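Local structure of putative DNA-binding protein (Streptomyces coelicolor, 2EWT) at residues Q20-L24 / H25-E29. The protein probably binds DNA through a helix-turn-helix domain, as a central regulator of aerial mycelium formation in Streptomyces coelicolor. Sequence-based numbering, arbitrary orientation.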
ATOM      1  N   GLN A  20     -11.078 -17.045  -5.733  1.00 19.17           N
ATOM      2  CA  GLN A  20     -12.511 -16.927  -5.521  1.00 20.47           C
ATOM      3  C   GLN A  20     -13.297 -17.106  -6.815  1.00 17.60           C
ATOM      4  O   GLN A  20     -14.430 -16.643  -6.940  1.00 19.10           O
ATOM      5  CB  GLN A  20     -12.848 -15.592  -4.861  1.00 22.28           C
ATOM      6  CG  GLN A  20     -12.470 -14.365  -5.653  1.00 24.56           C
ATOM      7  CD  GLN A  20     -12.562 -13.115  -4.809  1.00 26.88           C
ATOM      8  OE1 GLN A  20     -11.748 -12.900  -3.909  1.00 28.93           O
ATOM      9  NE2 GLN A  20     -13.562 -12.289  -5.082  1.00 27.47           N
ATOM     10  N   GLY A  21     -12.669 -17.778  -7.776  1.00 17.28           N
ATOM     11  CA  GLY A  21     -13.307 -18.080  -9.048  1.00 14.68           C
ATOM     12  C   GLY A  21     -13.637 -16.967 -10.023  1.00 14.89           C
ATOM     13  O   GLY A  21     -14.557 -17.110 -10.828  1.00 14.19           O
ATOM     14  N   LEU A  22     -12.896 -15.867  -9.972  1.00 11.50           N
ATOM     15  CA  LEU A  22     -13.147 -14.754 -10.880  1.00 10.90           C
ATOM     16  C   LEU A  22     -12.084 -14.652 -11.971  1.00 10.01           C
ATOM     17  O   LEU A  22     -10.892 -14.771 -11.698  1.00  9.99           O
ATOM     18  CB  LEU A  22     -13.176 -13.433 -10.103  1.00 10.88           C
ATOM     19  CG  LEU A  22     -14.327 -13.177  -9.131  1.00 10.33           C
ATOM     20  CD1 LEU A  22     -14.091 -11.860  -8.401  1.00 14.47           C
ATOM     21  CD2 LEU A  22     -15.644 -13.135  -9.892  1.00 12.80           C
ATOM     22  N   SER A  23     -12.528 -14.453 -13.209  1.00  9.07           N
ATOM     23  CA  SER A  23     -11.614 -14.267 -14.327  1.00  8.17           C
ATOM     24  C   SER A  23     -11.458 -12.750 -14.384  1.00  9.18           C
ATOM     25  O   SER A  23     -12.153 -12.037 -13.658  1.00  8.20           O
ATOM     26  CB  SER A  23     -12.247 -14.762 -15.632  1.00  7.88           C
ATOM     27  OG  SER A  23     -13.430 -14.033 -15.929  1.00  9.79           O
ATOM     28  N   LEU A  24     -10.563 -12.243 -15.227  1.00  8.10           N
ATOM     29  CA  LEU A  24     -10.413 -10.796 -15.321  1.00  9.27           C
ATOM     30  C   LEU A  24     -11.730 -10.195 -15.815  1.00  7.08           C
ATOM     31  O   LEU A  24     -12.135  -9.115 -15.379  1.00  6.73           O
ATOM     32  CB  LEU A  24      -9.259 -10.434 -16.264  1.00  9.43           C
ATOM     33  CG  LEU A  24      -7.866 -10.707 -15.685  1.00  8.79           C
ATOM     34  CD1 LEU A  24      -6.805 -10.454 -16.749  1.00  7.60           C
ATOM     35  CD2 LEU A  24      -7.630  -9.818 -14.464  1.00  9.23           C
ATOM     36  N   HIS A  25     -12.404 -10.902 -16.720  1.00  8.64           N
ATOM     37  CA  HIS A  25     -13.687 -10.434 -17.239  1.00  8.35           C
ATOM     38  C   HIS A  25     -14.678 -10.407 -16.075  1.00  9.20           C
ATOM     39  O   HIS A  25     -15.461  -9.466 -15.926  1.00  6.81           O
ATOM     40  CB  HIS A  25     -14.201 -11.385 -18.329  1.00 11.18           C
ATOM     41  CG  HIS A  25     -15.496 -10.954 -18.946  1.00 12.17           C
ATOM     42  ND1 HIS A  25     -16.354 -11.839 -19.563  1.00 15.81           N
ATOM     43  CD2 HIS A  25     -16.071  -9.735 -19.060  1.00 13.28           C
ATOM     44  CE1 HIS A  25     -17.403 -11.184 -20.027  1.00 15.04           C
ATOM     45  NE2 HIS A  25     -17.255  -9.904 -19.735  1.00 14.40           N
ATOM     46  N   GLY A  26     -14.629 -11.450 -15.251  1.00  7.76           N
ATOM     47  CA  GLY A  26     -15.520 -11.539 -14.105  1.00  9.32           C
ATOM     48  C   GLY A  26     -15.362 -10.360 -13.164  1.00  9.43           C
ATOM     49  O   GLY A  26     -16.344  -9.868 -12.600  1.00  8.71           O
ATOM     50  N   VAL A  27     -14.122  -9.911 -12.989  1.00  9.66           N
ATOM     51  CA  VAL A  27     -13.838  -8.774 -12.120  1.00  9.18           C
ATOM     52  C   VAL A  27     -14.470  -7.513 -12.697  1.00  9.63           C
ATOM     53  O   VAL A  27     -15.082  -6.735 -11.973  1.00  9.75           O
ATOM     54  CB  VAL A  27     -12.315  -8.557 -11.957  1.00  9.72           C
ATOM     55  CG1 VAL A  27     -12.039  -7.207 -11.301  1.00  8.86           C
ATOM     56  CG2 VAL A  27     -11.725  -9.669 -11.100  1.00  8.43           C
ATOM     57  N   GLU A  28     -14.324  -7.319 -14.005  1.00  9.94           N
ATOM     58  CA  GLU A  28     -14.895  -6.150 -14.664  1.00  7.68           C
ATOM     59  C   GLU A  28     -16.415  -6.160 -14.536  1.00 10.02           C
ATOM     60  O   GLU A  28     -17.040  -5.114 -14.357  1.00  9.96           O
ATOM     61  CB  GLU A  28     -14.496  -6.123 -16.145  1.00  7.57           C
ATOM     62  CG  GLU A  28     -14.834  -4.816 -16.855  1.00 10.65           C
ATOM     63  CD  GLU A  28     -14.190  -4.703 -18.221  1.00 13.90           C
ATOM     64  OE1 GLU A  28     -12.956  -4.877 -18.313  1.00 12.21           O
ATOM     65  OE2 GLU A  28     -14.913  -4.437 -19.206  1.00 17.07           O
ATOM     66  N   GLU A  29     -17.010  -7.345 -14.628  1.00 11.27           N
ATOM     67  CA  GLU A  29     -18.457  -7.463 -14.518  1.00 11.34           C
ATOM     68  C   GLU A  29     -18.927  -7.218 -13.092  1.00 12.22           C
ATOM     69  O   GLU A  29     -19.816  -6.404 -12.861  1.00 13.39           O
ATOM     70  CB  GLU A  29     -18.921  -8.846 -14.976  1.00 13.04           C
ATOM     71  CG  GLU A  29     -18.726  -9.103 -16.456  1.00 15.20           C
ATOM     72  CD  GLU A  29     -19.111 -10.512 -16.858  1.00 17.35           C
ATOM     73  OE1 GLU A  29     -18.518 -11.470 -16.315  1.00 21.76           O
ATOM     74  OE2 GLU A  29     -20.005 -10.660 -17.716  1.00 19.77           O
TER
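Ser-23 and Leu-24 pass from an extended loop into the first turn of helix 24-30, where Val-27 N donates to Ser-23 O (3.0 Å) and Glu-28 N to Leu-24 O (3.1 Å). Ser-23 is the N-cap. Its OG is placed between its own backbone N and carbonyl carbon (chi1 61°), which turns it back to accept from Gly-26 N at 2.9 Å, with an N-H...O angle of 154°. One residue thus takes up two of the amides of the opening turn, one with its hydroxyl and one with its carbonyl. The capped turn starts helix 24-30, probably the first helix of the helix-turn-helix, with helix 37-45 the likely recognition helix; the loop links helix 3-19 to it. Just ahead of the cap, Leu-22 meets the same turn: its CB lies 4.2 Å from Val-27 CG2, and its CD2 comes to 4.3 Å from the carbonyl carbon of Gly-26, which has no side chain to stand in the way. The CG2 branch of Val-27 also rests 3.5 Å from Ser-23 O, while the buried valine packs on Phe-61 and Tyr-62 of helix 52-62. Leu-24 points away from the turn and reaches Ala-37 and Val-40 of helix 37-45.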